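Local atomic coordinates of uncharacterized protein (Nitrosospira multiformis, PDB entry 3P51), a protein that is of unknown function but belongs to the polyketide cyclase/dehydrase and lipid transport family, and so probably binds a hydrophobic ligand inside a Bet v 1-like fold. Residues A[23-28]-A[48-53]; A[61-66]-A[73-78]; A[80-85]-A[122-127]; A[89-94]-A[112-117]. All coordinates share one frame; numbering follows the deposited sequence.

Contact 1. Residues A[23-28]-A[48-53]; sequences NFHDFS and VGARRL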
# COMPACT_ATOMS: atom_id res chain seq x y z
N ASN A 23 20.98 5.27 4.32
CA ASN A 23 21.21 6.20 5.42
C ASN A 23 20.77 7.62 5.07
O ASN A 23 21.36 8.26 4.21
CB ASN A 23 22.69 6.17 5.84
CG ASN A 23 22.95 6.94 7.12
OD1 ASN A 23 22.45 8.04 7.31
ND2 ASN A 23 23.71 6.34 8.03
N PHE A 24 19.72 8.10 5.72
CA PHE A 24 19.15 9.42 5.43
C PHE A 24 20.19 10.53 5.57
O PHE A 24 20.08 11.57 4.93
CB PHE A 24 17.93 9.65 6.34
CG PHE A 24 17.22 10.97 6.14
CD1 PHE A 24 16.34 11.14 5.08
CD2 PHE A 24 17.39 12.00 7.05
CE1 PHE A 24 15.66 12.36 4.91
CE2 PHE A 24 16.71 13.22 6.89
CZ PHE A 24 15.84 13.40 5.82
N HIS A 25 21.23 10.31 6.38
CA HIS A 25 22.27 11.34 6.54
C HIS A 25 23.52 11.12 5.69
O HIS A 25 24.47 11.91 5.78
CB HIS A 25 22.67 11.48 8.01
CG HIS A 25 21.61 12.08 8.88
ND1 HIS A 25 21.33 11.60 10.14
CD2 HIS A 25 20.77 13.12 8.68
CE1 HIS A 25 20.36 12.32 10.68
NE2 HIS A 25 19.99 13.24 9.80
N ASP A 26 23.55 10.06 4.89
CA ASP A 26 24.64 9.85 3.94
C ASP A 26 24.15 9.96 2.49
O ASP A 26 23.55 9.02 1.95
CB ASP A 26 25.32 8.49 4.16
CG ASP A 26 26.47 8.24 3.19
OD1 ASP A 26 26.86 9.18 2.46
OD2 ASP A 26 27.01 7.12 3.16
N PHE A 27 24.40 11.11 1.88
CA PHE A 27 24.00 11.37 0.49
C PHE A 27 25.22 11.40 -0.43
O PHE A 27 25.15 11.93 -1.54
CB PHE A 27 23.24 12.70 0.41
CG PHE A 27 22.01 12.67 -0.48
CD1 PHE A 27 21.94 11.84 -1.58
CD2 PHE A 27 20.93 13.51 -0.22
CE1 PHE A 27 20.81 11.82 -2.41
CE2 PHE A 27 19.80 13.51 -1.05
CZ PHE A 27 19.74 12.66 -2.15
N SER A 28 26.33 10.81 0.01
CA SER A 28 27.58 10.86 -0.75
C SER A 28 27.47 10.16 -2.09
O SER A 28 28.36 10.29 -2.94
CB SER A 28 28.75 10.26 0.05
OG SER A 28 28.52 8.89 0.38
N VAL A 48 13.06 8.09 12.20
CA VAL A 48 11.98 8.95 11.71
C VAL A 48 11.89 10.20 12.57
O VAL A 48 11.81 10.12 13.81
CB VAL A 48 10.65 8.18 11.65
CG1 VAL A 48 9.51 9.11 11.25
CG2 VAL A 48 10.78 7.03 10.67
N GLY A 49 11.92 11.36 11.92
CA GLY A 49 11.99 12.63 12.61
C GLY A 49 13.32 13.31 12.35
O GLY A 49 13.46 14.51 12.55
N ALA A 50 14.30 12.53 11.89
CA ALA A 50 15.62 13.07 11.60
C ALA A 50 15.48 14.11 10.51
O ALA A 50 14.55 14.02 9.71
CB ALA A 50 16.56 11.96 11.13
N ARG A 51 16.40 15.07 10.46
CA ARG A 51 16.35 16.10 9.43
C ARG A 51 17.72 16.30 8.80
O ARG A 51 18.74 15.90 9.34
CB ARG A 51 15.84 17.41 10.01
CG ARG A 51 14.61 17.25 10.90
CD ARG A 51 14.15 18.59 11.45
NE ARG A 51 13.34 19.29 10.46
CZ ARG A 51 12.87 20.52 10.62
NH1 ARG A 51 13.13 21.20 11.73
NH2 ARG A 51 12.12 21.06 9.66
N ARG A 52 17.73 16.94 7.64
CA ARG A 52 18.99 17.21 6.98
C ARG A 52 18.86 18.48 6.19
O ARG A 52 17.76 18.84 5.76
CB ARG A 52 19.38 16.06 6.06
CG ARG A 52 18.37 15.76 4.97
CD ARG A 52 18.72 14.48 4.19
NE ARG A 52 17.83 14.30 3.03
CZ ARG A 52 17.79 13.21 2.27
NH1 ARG A 52 18.58 12.18 2.54
NH2 ARG A 52 16.95 13.16 1.25
N LEU A 53 19.98 19.16 6.01
CA LEU A 53 20.08 20.30 5.12
C LEU A 53 21.06 19.97 3.99
O LEU A 53 22.22 19.65 4.24
CB LEU A 53 20.56 21.53 5.90
CG LEU A 53 20.60 22.82 5.08
CD1 LEU A 53 19.18 23.34 4.89
CD2 LEU A 53 21.46 23.86 5.78

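Contact 2. Residues A[61-66]-A[73-78]; sequences TLIAYS and MYSMDE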
# COMPACT_ATOMS: atom_id res chain seq x y z
N THR A 61 12.87 16.45 6.27
CA THR A 61 12.60 15.63 7.46
C THR A 61 12.20 14.21 7.06
O THR A 61 11.39 14.02 6.16
CB THR A 61 11.46 16.23 8.30
OG1 THR A 61 11.82 17.56 8.69
CG2 THR A 61 11.24 15.41 9.55
N LEU A 62 12.79 13.20 7.73
CA LEU A 62 12.43 11.81 7.49
C LEU A 62 11.06 11.54 8.12
O LEU A 62 10.89 11.69 9.34
CB LEU A 62 13.48 10.87 8.10
CG LEU A 62 13.39 9.36 7.85
CD1 LEU A 62 13.45 9.04 6.35
CD2 LEU A 62 14.51 8.64 8.60
N ILE A 63 10.08 11.16 7.30
CA ILE A 63 8.72 10.97 7.79
C ILE A 63 8.30 9.50 7.79
O ILE A 63 7.30 9.13 8.41
CB ILE A 63 7.71 11.80 6.99
CG1 ILE A 63 7.62 11.29 5.55
CG2 ILE A 63 8.10 13.31 7.02
CD1 ILE A 63 6.68 12.12 4.66
N ALA A 64 9.06 8.66 7.08
CA ALA A 64 8.83 7.22 7.12
C ALA A 64 10.07 6.50 6.61
O ALA A 64 10.77 6.99 5.72
CB ALA A 64 7.59 6.83 6.29
N TYR A 65 10.33 5.34 7.20
CA TYR A 65 11.48 4.52 6.83
C TYR A 65 11.07 3.05 6.94
O TYR A 65 10.44 2.64 7.91
CB TYR A 65 12.66 4.81 7.76
CG TYR A 65 13.98 4.20 7.34
CD1 TYR A 65 14.97 4.99 6.78
CD2 TYR A 65 14.23 2.85 7.52
CE1 TYR A 65 16.20 4.44 6.41
CE2 TYR A 65 15.45 2.29 7.15
CZ TYR A 65 16.43 3.09 6.59
OH TYR A 65 17.65 2.55 6.22
N SER A 66 11.42 2.27 5.92
CA SER A 66 11.12 0.85 5.91
C SER A 66 12.35 0.03 5.51
O SER A 66 12.82 0.10 4.37
CB SER A 66 9.96 0.53 4.98
OG SER A 66 9.62 -0.85 5.05
N MSE A 73 11.00 7.88 3.06
CA MSE A 73 10.07 8.95 2.69
C MSE A 73 10.36 10.18 3.51
O MSE A 73 10.64 10.08 4.70
CB MSE A 73 8.62 8.55 2.92
CG MSE A 73 8.13 7.36 2.11
SE MSE A 73 6.22 7.02 2.45
CE MSE A 73 5.66 8.88 2.51
N TYR A 74 10.26 11.34 2.89
CA TYR A 74 10.61 12.57 3.60
C TYR A 74 9.77 13.73 3.11
O TYR A 74 9.29 13.73 1.97
CB TYR A 74 12.09 12.88 3.37
CG TYR A 74 12.45 12.99 1.91
CD1 TYR A 74 12.39 14.21 1.24
CD2 TYR A 74 12.82 11.86 1.19
CE1 TYR A 74 12.70 14.30 -0.12
CE2 TYR A 74 13.14 11.95 -0.16
CZ TYR A 74 13.08 13.16 -0.80
OH TYR A 74 13.39 13.24 -2.14
N SER A 75 9.62 14.73 3.97
CA SER A 75 9.04 16.00 3.56
C SER A 75 10.17 16.95 3.22
O SER A 75 11.22 16.94 3.87
CB SER A 75 8.20 16.60 4.69
OG SER A 75 8.97 16.80 5.87
N MSE A 76 9.98 17.76 2.18
CA MSE A 76 10.88 18.87 1.93
C MSE A 76 10.29 20.12 2.59
O MSE A 76 9.31 20.69 2.10
CB MSE A 76 11.06 19.11 0.44
CG MSE A 76 12.15 20.12 0.14
SE MSE A 76 11.86 21.00 -1.58
CE MSE A 76 12.12 19.42 -2.71
N ASP A 77 10.89 20.55 3.69
CA ASP A 77 10.37 21.65 4.49
C ASP A 77 10.80 23.03 3.96
O ASP A 77 10.09 24.02 4.11
CB ASP A 77 10.79 21.49 5.95
CG ASP A 77 10.55 20.06 6.48
OD1 ASP A 77 9.54 19.43 6.09
OD2 ASP A 77 11.37 19.59 7.29
N GLU A 78 11.99 23.09 3.36
CA GLU A 78 12.43 24.31 2.71
C GLU A 78 13.21 23.93 1.46
O GLU A 78 13.80 22.85 1.40
CB GLU A 78 13.33 25.16 3.62
CG GLU A 78 12.79 25.43 5.01
CD GLU A 78 11.87 26.63 5.10
OE1 GLU A 78 11.54 27.25 4.05
OE2 GLU A 78 11.48 26.96 6.24

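Contact 3. Residues A[80-85]-A[122-127]; sequences PSPVSS and VEYMNT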
# COMPACT_ATOMS: atom_id res chain seq x y z
N PRO A 80 15.01 25.86 -2.53
CA PRO A 80 15.16 27.02 -3.41
C PRO A 80 13.96 27.10 -4.35
O PRO A 80 13.32 26.08 -4.60
CB PRO A 80 16.43 26.70 -4.20
CG PRO A 80 16.45 25.18 -4.26
CD PRO A 80 15.85 24.72 -2.95
N SER A 81 13.65 28.29 -4.85
CA SER A 81 12.64 28.45 -5.88
C SER A 81 13.05 27.53 -7.04
O SER A 81 14.23 27.42 -7.34
CB SER A 81 12.53 29.92 -6.31
OG SER A 81 11.34 30.18 -7.06
N PRO A 82 12.07 26.85 -7.67
CA PRO A 82 10.63 26.99 -7.50
C PRO A 82 10.01 26.00 -6.49
O PRO A 82 8.79 25.78 -6.55
CB PRO A 82 10.11 26.65 -8.89
CG PRO A 82 11.03 25.53 -9.32
CD PRO A 82 12.39 25.87 -8.74
N VAL A 83 10.81 25.42 -5.60
CA VAL A 83 10.25 24.57 -4.55
C VAL A 83 10.40 25.16 -3.14
O VAL A 83 10.54 24.42 -2.17
CB VAL A 83 10.83 23.14 -4.57
CG1 VAL A 83 10.31 22.35 -5.78
CG2 VAL A 83 12.35 23.19 -4.56
N SER A 84 10.36 26.48 -3.03
CA SER A 84 10.42 27.13 -1.72
C SER A 84 9.08 26.96 -1.01
O SER A 84 8.06 26.67 -1.65
CB SER A 84 10.74 28.62 -1.87
OG SER A 84 9.59 29.34 -2.28
N SER A 85 9.07 27.18 0.30
CA SER A 85 7.86 26.98 1.08
C SER A 85 6.82 28.05 0.81
O SER A 85 5.67 27.93 1.23
CB SER A 85 8.16 26.87 2.59
OG SER A 85 8.98 27.92 3.03
N VAL A 122 7.48 21.14 -11.70
CA VAL A 122 7.48 19.78 -12.26
C VAL A 122 8.75 19.52 -13.06
O VAL A 122 9.46 18.56 -12.81
CB VAL A 122 6.23 19.50 -13.14
CG1 VAL A 122 6.47 18.29 -14.05
CG2 VAL A 122 5.00 19.28 -12.28
N GLU A 123 9.04 20.39 -14.02
CA GLU A 123 10.26 20.21 -14.80
C GLU A 123 11.47 20.21 -13.87
O GLU A 123 12.38 19.39 -14.02
CB GLU A 123 10.41 21.31 -15.86
CG GLU A 123 11.79 21.30 -16.52
CD GLU A 123 11.88 22.18 -17.76
OE1 GLU A 123 11.40 23.33 -17.71
OE2 GLU A 123 12.45 21.71 -18.77
N TYR A 124 11.48 21.13 -12.91
CA TYR A 124 12.63 21.28 -12.01
C TYR A 124 12.93 20.01 -11.20
O TYR A 124 14.09 19.59 -11.10
CB TYR A 124 12.46 22.52 -11.10
CG TYR A 124 13.58 22.71 -10.10
CD1 TYR A 124 14.69 23.49 -10.40
CD2 TYR A 124 13.54 22.09 -8.85
CE1 TYR A 124 15.72 23.66 -9.49
CE2 TYR A 124 14.56 22.25 -7.93
CZ TYR A 124 15.65 23.04 -8.26
OH TYR A 124 16.66 23.20 -7.34
N MSE A 125 11.90 19.39 -10.64
CA MSE A 125 12.13 18.17 -9.85
C MSE A 125 12.45 16.95 -10.72
O MSE A 125 13.25 16.10 -10.33
CB MSE A 125 10.96 17.89 -8.90
CG MSE A 125 10.82 18.93 -7.78
SE MSE A 125 12.47 19.18 -6.71
CE MSE A 125 12.65 17.36 -6.01
N ASN A 126 11.84 16.88 -11.91
CA ASN A 126 12.25 15.85 -12.87
C ASN A 126 13.76 15.93 -13.10
O ASN A 126 14.45 14.92 -13.15
CB ASN A 126 11.51 15.99 -14.20
CG ASN A 126 10.16 15.30 -14.18
OD1 ASN A 126 9.95 14.34 -13.45
ND2 ASN A 126 9.23 15.80 -15.00
N THR A 127 14.27 17.15 -13.25
CA THR A 127 15.69 17.35 -13.49
C THR A 127 16.53 16.92 -12.30
O THR A 127 17.53 16.23 -12.46
CB THR A 127 15.98 18.82 -13.85
OG1 THR A 127 15.50 19.09 -15.17
CG2 THR A 127 17.48 19.09 -13.79

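Contact 4. Residues A[89-94]-A[112-117]; sequences YNYVGN and GSWESA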
# COMPACT_ATOMS: atom_id res chain seq x y z
N TYR A 89 3.54 23.43 -0.95
CA TYR A 89 3.38 22.85 0.38
C TYR A 89 3.13 21.35 0.33
O TYR A 89 2.81 20.80 -0.73
CB TYR A 89 2.30 23.57 1.21
CG TYR A 89 0.89 23.54 0.65
CD1 TYR A 89 -0.04 22.61 1.12
CD2 TYR A 89 0.47 24.47 -0.30
CE1 TYR A 89 -1.35 22.60 0.63
CE2 TYR A 89 -0.84 24.47 -0.79
CZ TYR A 89 -1.74 23.53 -0.32
OH TYR A 89 -3.03 23.52 -0.82
N ASN A 90 3.32 20.69 1.47
CA ASN A 90 3.14 19.25 1.57
C ASN A 90 3.95 18.47 0.54
O ASN A 90 3.44 17.54 -0.07
CB ASN A 90 1.66 18.88 1.43
CG ASN A 90 0.81 19.43 2.55
OD1 ASN A 90 1.33 19.85 3.59
ND2 ASN A 90 -0.51 19.45 2.36
N TYR A 91 5.21 18.85 0.35
CA TYR A 91 6.08 18.08 -0.52
C TYR A 91 6.48 16.78 0.18
O TYR A 91 6.99 16.81 1.29
CB TYR A 91 7.35 18.84 -0.90
CG TYR A 91 8.12 18.09 -1.96
CD1 TYR A 91 8.06 18.49 -3.30
CD2 TYR A 91 8.85 16.95 -1.65
CE1 TYR A 91 8.73 17.78 -4.27
CE2 TYR A 91 9.53 16.23 -2.62
CZ TYR A 91 9.46 16.66 -3.93
OH TYR A 91 10.12 15.96 -4.91
N VAL A 92 6.25 15.65 -0.49
CA VAL A 92 6.69 14.35 0.01
C VAL A 92 7.51 13.65 -1.06
O VAL A 92 7.09 13.57 -2.22
CB VAL A 92 5.51 13.44 0.38
CG1 VAL A 92 6.01 12.00 0.68
CG2 VAL A 92 4.72 14.02 1.56
N GLY A 93 8.69 13.18 -0.69
CA GLY A 93 9.54 12.42 -1.59
C GLY A 93 9.53 10.98 -1.12
O GLY A 93 9.39 10.74 0.08
N ASN A 94 9.64 10.04 -2.05
CA ASN A 94 9.45 8.62 -1.74
C ASN A 94 10.44 7.83 -2.59
O ASN A 94 10.26 7.73 -3.80
CB ASN A 94 8.00 8.22 -2.05
CG ASN A 94 7.67 6.77 -1.68
OD1 ASN A 94 8.55 5.92 -1.56
ND2 ASN A 94 6.39 6.49 -1.50
N GLY A 112 7.69 12.10 -6.20
CA GLY A 112 7.56 13.36 -5.49
C GLY A 112 6.16 13.86 -5.70
O GLY A 112 5.60 13.73 -6.79
N SER A 113 5.56 14.43 -4.67
CA SER A 113 4.26 15.05 -4.84
C SER A 113 4.12 16.22 -3.90
O SER A 113 4.71 16.23 -2.81
CB SER A 113 3.14 14.02 -4.63
OG SER A 113 3.17 13.50 -3.31
N TRP A 114 3.36 17.21 -4.33
CA TRP A 114 3.19 18.42 -3.55
C TRP A 114 1.93 19.15 -3.98
O TRP A 114 1.29 18.77 -4.96
CB TRP A 114 4.41 19.33 -3.70
CG TRP A 114 4.68 19.81 -5.09
CD1 TRP A 114 4.32 21.01 -5.62
CD2 TRP A 114 5.39 19.10 -6.12
NE1 TRP A 114 4.76 21.10 -6.92
CE2 TRP A 114 5.42 19.94 -7.25
CE3 TRP A 114 6.01 17.86 -6.19
CZ2 TRP A 114 6.04 19.57 -8.44
CZ3 TRP A 114 6.62 17.48 -7.38
CH2 TRP A 114 6.63 18.33 -8.49
N GLU A 115 1.57 20.19 -3.23
CA GLU A 115 0.46 21.06 -3.58
C GLU A 115 1.03 22.40 -4.00
O GLU A 115 2.04 22.86 -3.45
CB GLU A 115 -0.48 21.27 -2.38
CG GLU A 115 -1.01 19.95 -1.76
CD GLU A 115 -2.09 19.30 -2.61
OE1 GLU A 115 -2.74 20.01 -3.41
OE2 GLU A 115 -2.31 18.08 -2.48
N SER A 116 0.38 23.02 -4.97
CA SER A 116 0.87 24.27 -5.53
C SER A 116 -0.18 24.89 -6.42
O SER A 116 -1.01 24.18 -7.00
CB SER A 116 2.13 24.01 -6.35
OG SER A 116 2.60 25.23 -6.92
N ALA A 117 -0.12 26.21 -6.55
CA ALA A 117 -0.98 26.90 -7.49
C ALA A 117 -0.50 26.70 -8.93
O ALA A 117 -1.24 26.97 -9.87
CB ALA A 117 -1.06 28.40 -7.15
O HOH W 1 2.11 15.44 -1.17
O HOH W 2 -1.82 17.52 0.35
O HOH W 3 5.34 11.45 -3.16

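Contact 1. Residues A[23-28]-A[48-53]
Arg52 lays its guanidinium flat on the ring of Phe24: the planes differ by 4° and the centres are 4.0 Å apart. CZ sits off-centre, while CD lies nearer the ring normal. Arg52 CD stands 3.6 Å from the centroid of the Phe24 ring, a CH-pi contact over the face. The opposite side of the guanidinium meets a second aromatic, Phe27, whose CE2 comes within 3.7 Å of Arg52 NH2 with the ring turned 25° from the guanidinium plane. In its own plane the group gives NH1 to the backbone O of Phe24 at 2.9 Å, on a lone pair. The Arg52 chain runs extended from CG to NE, long enough to carry the charge between the two phenylalanines.

Beside this stack, His25 NE2 donates to Arg51 O at 3.0 Å; the acceptor lies near the imidazole plane, whereas the donor stands 42° above the carbonyl plane. Ala50 CB packs 3.8 Å from His25 CE1. Further out, a type I turn from Asn23 to Asp26, closed by a bond from Asp26 N to Asn23 O, includes Phe24 and His25, and Asn23 OD1 takes the backbone N of His25 in an Asx turn.

Arg52 also forms a salt bridge through NE with Asp60 and a cation-pi contact with Tyr74. A buried guanidinium is thus met by the face of Phe24, a carbonyl and a carboxylate, with Phe27 CE2 over its other side; together they probably stabilise its positive charge and tie the loop after helix 14-21 to strand 51-54.

Contact 2. Residues A[61-66]-A[73-78]
Met73, a selenomethionine, faces two residues of the strand 61-66 at once. Its O accepts from Ile63 N at 2.9 Å and from Ala64 N at 3.2 Å, both donors coming from the same face of the carbonyl plane, the second 39° out of it. Its N returns a bond to Ala64 O, and its CB packs against Ala64 CB and Ile63 CG1, each 3.9 Å away.

Tyr74 comes next, in a non-hydrogen-bonded pair with Leu62. Its CB lies 3.1 Å from Thr61 O, while the ring leads off into the interior, where the hydroxyl bonds to Tyr129 and Trp110. Ser75 then pairs with Thr61 through two backbone hydrogen bonds. Its OG, held between the backbone N and the carbonyl carbon (chi1 59°), lies 3.5 Å from Thr61 CB, and Ile63 CG2 covers the same side of the strand.

At Asp77 the carboxylate takes one hydroxyl on each oxygen: OD2 accepts from Thr61 OG1 at 2.5 Å on its syn lone pair, and OD1 accepts from Ser75 OG at 2.7 Å. Arg51 binds both Asp77 OD2 and Thr61 OG1, extending this polar cluster to the next strand.

The short axes run at 153°, closest approach 4.4 Å, and the register shifts by one where Ile63 and Ala64 oppose Met73. These features define an antiparallel beta hairpin carrying a classic beta bulge, within the curved sheet of a Bet v 1-like domain.

Contact 3. Residues A[80-85]-A[122-127]
Pro82 and Tyr124 anchor an apolar contact between the loop joining strands 71-78 and 88-100 and the first turns of the long helix 120-139, with no hydrogen bond across it. Pro82 CD sits over one face of the Tyr124 ring, 3.8 Å from its centroid and 17° off the normal, which qualifies as CH-pi. It is displaced toward the rim, nearest to Tyr124 CG at 3.6 Å, and Pro82 CG continues on to Tyr124 CB. The cis peptide before Pro82 and a backbone bond from Val83 N to Pro80 O give the loop a compact bend at this point.

Tyr124 CG is anti to the backbone N (chi1 177°), and the ring reaches from the helix to the loop. At its far end the hydroxyl O touches Pro80 CG at 3.7 Å, while Val83 CG2 approaches Tyr124 CE2 at 4.1 Å. The other methyl of Val83, CG1, packs on the selenium of Met125, a selenomethionine, at 3.9 Å. The Met125 chain is bent at both chi2 and chi3, and the residue also touches Tyr91.

Phe58 adds to the cluster from strand 58-66, touching Pro80, Val83 and Tyr124. The loop thus packs on the N-terminal part of helix 120-139, as fits the helix-grip fold of Bet v 1-like domains, in which the long C-terminal helix lies across the concave side of the sheet; in relatives such loops border the ligand cavity, and this one may do likewise.

Contact 4. Residues A[89-94]-A[112-117]
Tyr91 and Trp114 are brought alongside each other by different first torsions: Tyr91 CG is anti to the backbone N (chi1 -171°), whereas Trp114 CG lies between the backbone N and the carbonyl carbon (chi1 62°). The side chains point the same way, and Tyr91 CE1 comes to 3.3 Å from Trp114 CE3. Their planes are 14° apart, yet the rings are slid so far that they barely overlap, with 5.3 Å between the centroids of the Tyr91 ring and the six-membered Trp114 ring. Beyond them stands helix 120-139: Tyr91 OH bonds to Tyr129 OH and Trp114 touches Ala121 and Val122.

On the face that carries Val92 and Ser113, the ring of Tyr89 folds over Glu115. Glu115 CB lies 3.4 Å from the centroid of the Tyr89 ring, a CH-pi contact over the face. Glu115 OE2 accepts from a water that in turn accepts from Asn90 ND2.

Backbone bonds pair Tyr89 with Glu115 and Val92 with Ser113, the latter including Val92 N to Ser113 O at 2.8 Å. Between these pairs the register slips by one, a beta bulge at which Asn90 has positive phi. There Asn90 O and Ser113 O stand 3.3 Å apart, two acceptors without a bond. A water donates to Asn90 O at 2.7 Å and also bonds to Ser113 OG, consistent with solvent taking the place of a strand partner at the bulge.

Contacts 1, 2 and 4 all reach one antiparallel sheet, while contact 3 joins a loop to helix 120-139. Contact 1 closes before contact 2 opens, and contact 2 before contact 3; contact 4 is nested in the chain between the two segments of contact 3. Contacts 1 and 2 have centres about 9 Å apart and touch where strands 51-54 and 58-66 pair. Contacts 2 and 4, with centres about 11 Å apart, meet through strands 71-78 and 88-100. Contact 3 touches contacts 2 and 4; its centre is about 10 Å from that of contact 4 and about 20 Å from that of contact 1. Strand 58-66 also pairs with a second subunit, continuing the sheet across an interface.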